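Local coordinates for endostatin (Mus musculus, PDB 1KOE), which inhibits angiogenesis as the C-terminal fragment of the collagen XVIII alpha1 chain and binds heparin, at residues L4-L9 against V63-L68; G86-G91 against G149-Q154; Q110-H115 against N161-L166. All coordinates share one frame; numbering follows the deposited sequence.

Contact 1. Residues L4-L9 against V63-L68; sequences LHLVAL and VPIVNL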
loop_
_atom_site.group_PDB
_atom_site.type_symbol
_atom_site.label_atom_id
_atom_site.label_comp_id
_atom_site.label_asym_id
_atom_site.label_seq_id
_atom_site.Cartn_x
_atom_site.Cartn_y
_atom_site.Cartn_z
ATOM N N LEU A 4 -12.341 4.111 5.329
ATOM C CA LEU A 4 -10.962 4.534 5.099
ATOM C C LEU A 4 -10.648 4.161 3.658
ATOM O O LEU A 4 -10.832 3.001 3.253
ATOM C CB LEU A 4 -9.985 3.799 6.021
ATOM C CG LEU A 4 -10.115 4.046 7.524
ATOM C CD1 LEU A 4 -9.066 3.205 8.253
ATOM C CD2 LEU A 4 -9.941 5.528 7.832
ATOM N N HIS A 5 -10.172 5.125 2.879
ATOM C CA HIS A 5 -9.839 4.869 1.481
ATOM C C HIS A 5 -8.407 4.321 1.262
ATOM O O HIS A 5 -7.438 4.814 1.869
ATOM C CB HIS A 5 -10.030 6.129 0.638
ATOM C CG HIS A 5 -11.450 6.612 0.586
ATOM N ND1 HIS A 5 -11.997 7.421 1.554
ATOM C CD2 HIS A 5 -12.442 6.368 -0.309
ATOM C CE1 HIS A 5 -13.268 7.657 1.265
ATOM N NE2 HIS A 5 -13.559 7.034 0.143
ATOM N N LEU A 6 -8.288 3.311 0.403
ATOM C CA LEU A 6 -6.998 2.718 0.036
ATOM C C LEU A 6 -6.883 3.049 -1.458
ATOM O O LEU A 6 -7.696 2.599 -2.264
ATOM C CB LEU A 6 -7.005 1.207 0.272
ATOM C CG LEU A 6 -5.696 0.451 0.026
ATOM C CD1 LEU A 6 -4.636 0.858 1.015
ATOM C CD2 LEU A 6 -5.963 -1.058 0.152
ATOM N N VAL A 7 -5.881 3.843 -1.828
ATOM C CA VAL A 7 -5.734 4.348 -3.184
ATOM C C VAL A 7 -4.294 4.242 -3.664
ATOM O O VAL A 7 -3.359 4.493 -2.909
ATOM C CB VAL A 7 -6.159 5.854 -3.220
ATOM C CG1 VAL A 7 -6.192 6.376 -4.646
ATOM C CG2 VAL A 7 -7.535 6.042 -2.570
ATOM N N ALA A 8 -4.109 3.868 -4.921
ATOM C CA ALA A 8 -2.763 3.734 -5.461
ATOM C C ALA A 8 -2.175 5.041 -6.028
ATOM O O ALA A 8 -2.911 5.903 -6.560
ATOM C CB ALA A 8 -2.760 2.659 -6.554
ATOM N N LEU A 9 -0.853 5.176 -5.923
ATOM C CA LEU A 9 -0.170 6.312 -6.532
ATOM C C LEU A 9 -0.358 6.199 -8.060
ATOM O O LEU A 9 -0.499 5.096 -8.604
ATOM C CB LEU A 9 1.317 6.336 -6.173
ATOM C CG LEU A 9 1.641 6.739 -4.726
ATOM C CD1 LEU A 9 3.146 6.739 -4.556
ATOM C CD2 LEU A 9 1.112 8.156 -4.423
ATOM N N VAL A 63 -13.728 -0.086 11.005
ATOM C CA VAL A 63 -13.975 0.870 9.942
ATOM C C VAL A 63 -13.644 0.170 8.608
ATOM O O VAL A 63 -12.511 -0.244 8.380
ATOM C CB VAL A 63 -13.146 2.167 10.120
ATOM C CG1 VAL A 63 -13.369 3.090 8.951
ATOM C CG2 VAL A 63 -13.554 2.887 11.410
ATOM N N PRO A 64 -14.646 -0.034 7.742
ATOM C CA PRO A 64 -14.339 -0.698 6.480
ATOM C C PRO A 64 -13.313 0.014 5.613
ATOM O O PRO A 64 -13.223 1.236 5.618
ATOM C CB PRO A 64 -15.707 -0.796 5.793
ATOM C CG PRO A 64 -16.513 0.276 6.411
ATOM C CD PRO A 64 -16.087 0.250 7.855
ATOM N N ILE A 65 -12.524 -0.774 4.892
ATOM C CA ILE A 65 -11.524 -0.247 3.968
ATOM C C ILE A 65 -12.179 -0.303 2.592
ATOM O O ILE A 65 -12.672 -1.354 2.179
ATOM C CB ILE A 65 -10.239 -1.119 3.940
ATOM C CG1 ILE A 65 -9.671 -1.289 5.370
ATOM C CG2 ILE A 65 -9.206 -0.517 2.972
ATOM C CD1 ILE A 65 -9.212 -0.010 6.065
ATOM N N VAL A 66 -12.175 0.822 1.885
ATOM C CA VAL A 66 -12.804 0.915 0.568
ATOM C C VAL A 66 -11.840 1.497 -0.446
ATOM O O VAL A 66 -10.822 2.091 -0.077
ATOM C CB VAL A 66 -14.097 1.840 0.597
ATOM C CG1 VAL A 66 -15.072 1.358 1.661
ATOM C CG2 VAL A 66 -13.732 3.312 0.833
ATOM N N ASN A 67 -12.126 1.280 -1.720
ATOM C CA ASN A 67 -11.297 1.863 -2.761
ATOM C C ASN A 67 -11.767 3.308 -3.052
ATOM O O ASN A 67 -12.669 3.823 -2.376
ATOM C CB ASN A 67 -11.239 0.973 -4.015
ATOM C CG ASN A 67 -12.575 0.823 -4.707
ATOM O OD1 ASN A 67 -13.477 1.653 -4.555
ATOM N ND2 ASN A 67 -12.684 -0.207 -5.533
ATOM N N LEU A 68 -11.157 3.950 -4.047
ATOM C CA LEU A 68 -11.471 5.323 -4.415
ATOM C C LEU A 68 -12.963 5.539 -4.693
ATOM O O LEU A 68 -13.498 6.616 -4.419
ATOM C CB LEU A 68 -10.662 5.706 -5.650
ATOM C CG LEU A 68 -10.814 7.146 -6.160
ATOM C CD1 LEU A 68 -10.124 8.092 -5.203
ATOM C CD2 LEU A 68 -10.229 7.276 -7.565
HETATM O O HOH W 1 -8.577 2.838 -4.854
#
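Three backbone hydrogen bonds join residues 4-9 to residues 63-68. Leu-4 uses both of its backbone polar atoms. Its N donates to Pro-64 O at 3.0 Å, nearly along the C=O axis. Its O takes the N-H of Val-66 in the carbonyl plane, at an almost straight 170°. Val-66 O then accepts from Leu-6 N at 2.9 Å. Beyond this the chains part slightly, and a water bridges Leu-6 O and Leu-68 N.

On one face of the sheet the His-5 ring lies beside Val-66. Both side chains point the same way. Val-66 CG2 sits over the ring face, 3.9 Å from its centroid, a CH-pi contact. Val-66 holds CG2 in the crowded position between N and C (chi1 -55° puts CG1 beside N). Asn-67 O meets the ring edge, 3.3 Å from His-5 CD2.

This is a parallel pairing of strands 4-8 and 65-66 in the mixed five-stranded sheet of endostatin, whose family is placed in the C-type lectin clan.

The other face carries Leu-4 and Ile-65. Ile-65 CD1 touches Leu-4 CB at 3.9 Å. The Val-63 side chain crosses Leu-4 at about a right angle, CG1 3.7 Å from Leu-4 CG. Further out, Asp-70 and Glu-169 hydrogen-bond to His-5 NE2 and ND1, respectively. Two carboxylates may favour a protonated imidazole. Leu-6 also packs on Leu-166 and Ile-168 of strand 166-169.

Contact 2. Residues G86-G91 against G149-Q154; sequences GQLQPG and GRLLEQ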
loop_
_atom_site.group_PDB
_atom_site.type_symbol
_atom_site.label_atom_id
_atom_site.label_comp_id
_atom_site.label_asym_id
_atom_site.label_seq_id
_atom_site.Cartn_x
_atom_site.Cartn_y
_atom_site.Cartn_z
ATOM N N GLY A 86 -3.653 -10.331 4.028
ATOM C CA GLY A 86 -4.393 -9.243 3.394
ATOM C C GLY A 86 -5.227 -9.671 2.210
ATOM O O GLY A 86 -5.201 -9.050 1.142
ATOM N N GLN A 87 -5.954 -10.764 2.403
ATOM C CA GLN A 87 -6.806 -11.337 1.374
ATOM C C GLN A 87 -7.977 -10.415 1.032
ATOM O O GLN A 87 -8.693 -9.939 1.919
ATOM C CB GLN A 87 -7.316 -12.701 1.863
ATOM C CG GLN A 87 -8.184 -13.484 0.878
ATOM C CD GLN A 87 -7.417 -13.986 -0.330
ATOM O OE1 GLN A 87 -7.514 -13.420 -1.425
ATOM N NE2 GLN A 87 -6.654 -15.060 -0.143
ATOM N N LEU A 88 -8.129 -10.103 -0.245
ATOM C CA LEU A 88 -9.238 -9.265 -0.663
ATOM C C LEU A 88 -10.260 -10.184 -1.291
ATOM O O LEU A 88 -9.960 -11.321 -1.632
ATOM C CB LEU A 88 -8.803 -8.198 -1.665
ATOM C CG LEU A 88 -7.728 -7.188 -1.244
ATOM C CD1 LEU A 88 -7.470 -6.238 -2.388
ATOM C CD2 LEU A 88 -8.128 -6.412 -0.007
ATOM N N GLN A 89 -11.499 -9.731 -1.348
ATOM C CA GLN A 89 -12.545 -10.540 -1.951
ATOM C C GLN A 89 -12.320 -10.545 -3.458
ATOM O O GLN A 89 -11.826 -9.560 -4.020
ATOM C CB GLN A 89 -13.909 -9.944 -1.635
ATOM C CG GLN A 89 -14.981 -10.989 -1.406
ATOM C CD GLN A 89 -16.366 -10.424 -1.480
ATOM O OE1 GLN A 89 -17.037 -10.286 -0.463
ATOM N NE2 GLN A 89 -16.811 -10.096 -2.687
ATOM N N PRO A 90 -12.685 -11.645 -4.134
ATOM C CA PRO A 90 -12.518 -11.763 -5.586
ATOM C C PRO A 90 -13.156 -10.578 -6.298
ATOM O O PRO A 90 -14.176 -10.045 -5.847
ATOM C CB PRO A 90 -13.266 -13.065 -5.919
ATOM C CG PRO A 90 -13.072 -13.870 -4.697
ATOM C CD PRO A 90 -13.305 -12.865 -3.582
ATOM N N GLY A 91 -12.532 -10.152 -7.388
ATOM C CA GLY A 91 -13.078 -9.048 -8.148
ATOM C C GLY A 91 -12.796 -7.681 -7.569
ATOM O O GLY A 91 -13.145 -6.682 -8.202
ATOM N N GLY A 149 -4.867 -11.840 -5.388
ATOM C CA GLY A 149 -5.906 -11.291 -4.533
ATOM C C GLY A 149 -5.468 -10.885 -3.132
ATOM O O GLY A 149 -6.316 -10.542 -2.315
ATOM N N ARG A 150 -4.160 -10.826 -2.870
ATOM C CA ARG A 150 -3.660 -10.474 -1.535
ATOM C C ARG A 150 -2.760 -9.244 -1.552
ATOM O O ARG A 150 -2.061 -8.995 -2.536
ATOM C CB ARG A 150 -2.861 -11.643 -0.946
ATOM C CG ARG A 150 -3.666 -12.897 -0.752
ATOM C CD ARG A 150 -2.759 -14.094 -0.493
ATOM N NE ARG A 150 -1.918 -14.418 -1.646
ATOM C CZ ARG A 150 -0.949 -15.331 -1.646
ATOM N NH1 ARG A 150 -0.684 -16.031 -0.553
ATOM N NH2 ARG A 150 -0.237 -15.538 -2.745
ATOM N N LEU A 151 -2.744 -8.514 -0.438
ATOM C CA LEU A 151 -1.905 -7.318 -0.288
ATOM C C LEU A 151 -0.618 -7.586 0.477
ATOM O O LEU A 151 0.331 -6.823 0.357
ATOM C CB LEU A 151 -2.649 -6.231 0.490
ATOM C CG LEU A 151 -3.867 -5.582 -0.138
ATOM C CD1 LEU A 151 -4.455 -4.586 0.862
ATOM C CD2 LEU A 151 -3.460 -4.891 -1.409
ATOM N N LEU A 152 -0.583 -8.670 1.251
ATOM C CA LEU A 152 0.570 -8.962 2.102
ATOM C C LEU A 152 1.269 -10.308 1.886
ATOM O O LEU A 152 1.807 -10.894 2.818
ATOM C CB LEU A 152 0.188 -8.781 3.589
ATOM C CG LEU A 152 -0.287 -7.390 4.053
ATOM C CD1 LEU A 152 -0.872 -7.481 5.452
ATOM C CD2 LEU A 152 0.885 -6.391 4.017
ATOM N N GLU A 153 1.255 -10.787 0.651
ATOM C CA GLU A 153 1.955 -12.007 0.288
ATOM C C GLU A 153 3.424 -11.743 0.654
ATOM O O GLU A 153 3.885 -10.593 0.660
ATOM C CB GLU A 153 1.787 -12.223 -1.213
ATOM C CG GLU A 153 2.387 -13.480 -1.785
ATOM C CD GLU A 153 2.011 -13.673 -3.249
ATOM O OE1 GLU A 153 1.560 -12.708 -3.896
ATOM O OE2 GLU A 153 2.176 -14.794 -3.774
ATOM N N GLN A 154 4.160 -12.790 0.973
ATOM C CA GLN A 154 5.549 -12.628 1.387
ATOM C C GLN A 154 6.605 -12.928 0.334
ATOM O O GLN A 154 7.288 -13.956 0.408
ATOM C CB GLN A 154 5.773 -13.465 2.635
ATOM C CG GLN A 154 4.865 -13.015 3.761
ATOM C CD GLN A 154 5.244 -11.647 4.250
ATOM O OE1 GLN A 154 6.363 -11.450 4.690
ATOM N NE2 GLN A 154 4.336 -10.689 4.140
#
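Gln-87 and Arg-150, the one bridged pair between two loops, cross their side chains obliquely. The first loop follows helix 77-80. The second joins strands 140-145 and 155-158 of the three-stranded antiparallel sheet. Gln-87 has CG anti to its backbone N (chi1 -177°) and bends at chi2. This folds its amide end back along the aliphatic part of Arg-150, with Gln-87 CD 3.9 Å from Arg-150 CG. The amide and guanidinium planes are nearly parallel, 9° apart.

Arg-150 is bent at chi3. Its NH2 forms a salt bridge with Glu-153 OE2 at 2.7 Å. Glu-153 CG lies above one guanidinium face, toward the rim. Ser-148 OG accepts from Arg-150 NE, so the arginine head is held from within its own loop.

Leu-88 and Leu-151 cross at about a right angle. They meet loosely, methyl to methyl, with Leu-88 CD2 4.2 Å from Leu-151 CD1. Leu-151 also packs on Leu-146.

Gly-86 and Gly-149 both have positive phi, and here the backbones come to 4.4 Å between Gln-87 CA and Arg-150 CA. The two bridging bonds differ. Leu-88 N approaches Gly-149 O nearly along the C=O axis, at 2.8 Å. Leu-151 N reaches Gly-86 O at 3.0 Å from above the carbonyl plane, 43° out of it.

Contact 3. Residues Q110-H115 against N161-L166; sequences QKSVWH and NSYIVL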
loop_
_atom_site.group_PDB
_atom_site.type_symbol
_atom_site.label_atom_id
_atom_site.label_comp_id
_atom_site.label_asym_id
_atom_site.label_seq_id
_atom_site.Cartn_x
_atom_site.Cartn_y
_atom_site.Cartn_z
ATOM N N GLN A 110 3.771 -4.333 -13.957
ATOM C CA GLN A 110 3.854 -5.430 -13.004
ATOM C C GLN A 110 2.823 -5.226 -11.903
ATOM O O GLN A 110 2.797 -4.194 -11.229
ATOM C CB GLN A 110 5.270 -5.546 -12.461
ATOM C CG GLN A 110 6.267 -5.783 -13.583
ATOM C CD GLN A 110 7.483 -6.514 -13.124
ATOM O OE1 GLN A 110 7.508 -7.779 -13.125
ATOM N NE2 GLN A 110 8.524 -5.773 -12.759
ATOM N N LYS A 111 1.958 -6.215 -11.747
ATOM C CA LYS A 111 0.867 -6.135 -10.793
ATOM C C LYS A 111 1.194 -6.545 -9.360
ATOM O O LYS A 111 0.403 -7.240 -8.706
ATOM C CB LYS A 111 -0.343 -6.896 -11.330
ATOM C CG LYS A 111 -0.656 -6.587 -12.786
ATOM C CD LYS A 111 -0.942 -5.110 -13.033
ATOM C CE LYS A 111 -1.304 -4.923 -14.495
ATOM N NZ LYS A 111 -1.545 -3.505 -14.855
ATOM N N SER A 112 2.358 -6.105 -8.881
ATOM C CA SER A 112 2.781 -6.374 -7.517
ATOM C C SER A 112 2.774 -5.046 -6.758
ATOM O O SER A 112 2.873 -3.979 -7.362
ATOM C CB SER A 112 4.166 -7.027 -7.480
ATOM O OG SER A 112 4.091 -8.374 -7.938
ATOM N N VAL A 113 2.644 -5.135 -5.444
ATOM C CA VAL A 113 2.586 -3.972 -4.566
ATOM C C VAL A 113 3.688 -4.051 -3.517
ATOM O O VAL A 113 3.898 -5.113 -2.911
ATOM C CB VAL A 113 1.228 -3.939 -3.817
ATOM C CG1 VAL A 113 1.173 -2.755 -2.864
ATOM C CG2 VAL A 113 0.076 -3.875 -4.811
ATOM N N TRP A 114 4.407 -2.947 -3.325
ATOM C CA TRP A 114 5.464 -2.882 -2.306
ATOM C C TRP A 114 4.823 -2.766 -0.928
ATOM O O TRP A 114 3.812 -2.084 -0.770
ATOM C CB TRP A 114 6.329 -1.613 -2.476
ATOM C CG TRP A 114 7.296 -1.602 -3.618
ATOM C CD1 TRP A 114 7.371 -0.676 -4.624
ATOM C CD2 TRP A 114 8.375 -2.530 -3.843
ATOM N NE1 TRP A 114 8.434 -0.967 -5.456
ATOM C CE2 TRP A 114 9.064 -2.095 -4.998
ATOM C CE3 TRP A 114 8.814 -3.690 -3.181
ATOM C CZ2 TRP A 114 10.182 -2.784 -5.512
ATOM C CZ3 TRP A 114 9.943 -4.390 -3.708
ATOM C CH2 TRP A 114 10.599 -3.922 -4.853
ATOM N N HIS A 115 5.389 -3.437 0.068
ATOM C CA HIS A 115 4.884 -3.264 1.430
ATOM C C HIS A 115 5.957 -3.337 2.533
ATOM O O HIS A 115 5.785 -2.739 3.590
ATOM C CB HIS A 115 3.667 -4.156 1.748
ATOM C CG HIS A 115 3.925 -5.629 1.615
ATOM N ND1 HIS A 115 4.688 -6.337 2.522
ATOM C CD2 HIS A 115 3.498 -6.530 0.698
ATOM C CE1 HIS A 115 4.721 -7.616 2.166
ATOM N NE2 HIS A 115 4.009 -7.754 1.062
ATOM N N ASN A 161 12.691 -3.345 -9.317
ATOM C CA ASN A 161 11.367 -3.463 -9.923
ATOM C C ASN A 161 10.525 -2.198 -9.657
ATOM O O ASN A 161 10.631 -1.586 -8.587
ATOM C CB ASN A 161 10.620 -4.657 -9.314
ATOM C CG ASN A 161 11.076 -5.990 -9.887
ATOM O OD1 ASN A 161 10.792 -6.309 -11.031
ATOM N ND2 ASN A 161 11.760 -6.773 -9.079
ATOM N N SER A 162 9.673 -1.852 -10.618
ATOM C CA SER A 162 8.759 -0.708 -10.507
ATOM C C SER A 162 7.386 -1.315 -10.248
ATOM O O SER A 162 6.775 -1.883 -11.156
ATOM C CB SER A 162 8.742 0.137 -11.792
ATOM O OG SER A 162 9.905 0.948 -11.882
ATOM N N TYR A 163 6.942 -1.220 -8.993
ATOM C CA TYR A 163 5.684 -1.791 -8.525
ATOM C C TYR A 163 4.683 -0.712 -8.072
ATOM O O TYR A 163 5.008 0.475 -7.959
ATOM C CB TYR A 163 5.972 -2.719 -7.324
ATOM C CG TYR A 163 6.616 -4.062 -7.642
ATOM C CD1 TYR A 163 6.615 -4.583 -8.943
ATOM C CD2 TYR A 163 7.183 -4.824 -6.627
ATOM C CE1 TYR A 163 7.148 -5.852 -9.220
ATOM C CE2 TYR A 163 7.715 -6.075 -6.885
ATOM C CZ TYR A 163 7.696 -6.582 -8.183
ATOM O OH TYR A 163 8.237 -7.821 -8.421
ATOM N N ILE A 164 3.464 -1.168 -7.830
ATOM C CA ILE A 164 2.380 -0.340 -7.351
ATOM C C ILE A 164 2.674 0.052 -5.899
ATOM O O ILE A 164 3.207 -0.743 -5.118
ATOM C CB ILE A 164 1.056 -1.148 -7.345
ATOM C CG1 ILE A 164 0.719 -1.606 -8.769
ATOM C CG2 ILE A 164 -0.094 -0.322 -6.731
ATOM C CD1 ILE A 164 -0.282 -2.745 -8.818
ATOM N N VAL A 165 2.354 1.293 -5.559
ATOM C CA VAL A 165 2.501 1.761 -4.196
ATOM C C VAL A 165 1.132 2.292 -3.802
ATOM O O VAL A 165 0.518 3.069 -4.566
ATOM C CB VAL A 165 3.560 2.878 -4.075
ATOM C CG1 VAL A 165 3.576 3.413 -2.646
ATOM C CG2 VAL A 165 4.951 2.323 -4.460
ATOM N N LEU A 166 0.648 1.853 -2.638
ATOM C CA LEU A 166 -0.652 2.289 -2.127
ATOM C C LEU A 166 -0.530 3.348 -1.020
ATOM O O LEU A 166 0.505 3.454 -0.338
ATOM C CB LEU A 166 -1.430 1.085 -1.573
ATOM C CG LEU A 166 -1.631 -0.089 -2.542
ATOM C CD1 LEU A 166 -2.361 -1.217 -1.824
ATOM C CD2 LEU A 166 -2.395 0.368 -3.772
HETATM O O HOH W 2 3.920 -1.820 -12.177
HETATM O O HOH W 3 9.660 -9.298 -10.830
HETATM O O HOH W 4 6.747 -9.069 -10.632
HETATM O O HOH W 5 10.028 -3.568 -12.897
HETATM O O HOH W 6 2.321 0.179 -0.970
#
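Strand 112-114, an outer strand of the three-stranded antiparallel sheet, meets the segment leading into strand 166-169 of the five-stranded sheet. The contact thus joins the two sheets of the endostatin fold. A single bridge pairs Val-113 with Ile-164. Ile-164 N donates to Ser-112 O at 2.9 Å. Trp-114 N donates to Ile-164 O, nearly along the C=O axis.

The tight part is built round Tyr-163. Its ring is packed on both faces. Ser-112 CB stands over the centre of one face, 3.5 Å from the centroid. Asn-161 CB lies over the opposite face, toward the rim. Tyr-163 CB in turn sits over the five-membered ring of Trp-114, 3.7 Å from its centroid. Tyr-163 CD2 faces the middle of the indole. The two aromatic planes are oblique, at 48°. Val-165 CG2 meets the indole edge in plane at Trp-114 CD1. Trp-114 NE1 is hydrogen-bonded to Leu-13 O, which limits the turn of the ring. At the bridged pair itself, Val-113 CG2 packs on Ile-164 CB at 3.8 Å, and Val-113 CG1 meets Leu-166 CG.

The polar side is looser and watered. Gln-110 stretches out along the edge of the Tyr-163 ring, with its CB near CE1. Its amide is turned 54° from that of Asn-161. One water links Gln-110 N to Ser-162 O. Another joins Gln-110 OE1 to Tyr-163 OH. A third accepts from Ser-162 N at 2.9 Å and, weakly, from Gln-110 NE2. Gln-110 NE2 also donates directly to Asn-161 OD1, on a lone pair in the carbonyl plane, at 2.9 Å and a bent N-H...O angle of 145°.

Contact 1 closes before the others open along the chain. Contacts 2 and 3 alternate their segments, so they interlock in sequence. Contact 1 lies in the five-stranded sheet. Contact 3 joins that sheet to the three-stranded one. Contact 2 ties the loop after helix 77-80 to the loop between strands 140-145 and 155-158. Their centres are about 14 Å (1 and 2), 16 Å (1 and 3) and 13 Å (2 and 3) apart. Contacts 1 and 3 lie on opposite sides of the chain centre. They meet where Ala-8 packs on Leu-166. Leu-6 packs on Leu-151 of contact 2. His-115 NE2 is probably hydrogen-bonded to Glu-153 O. These direct contacts tie sheets and loops into one compact chain.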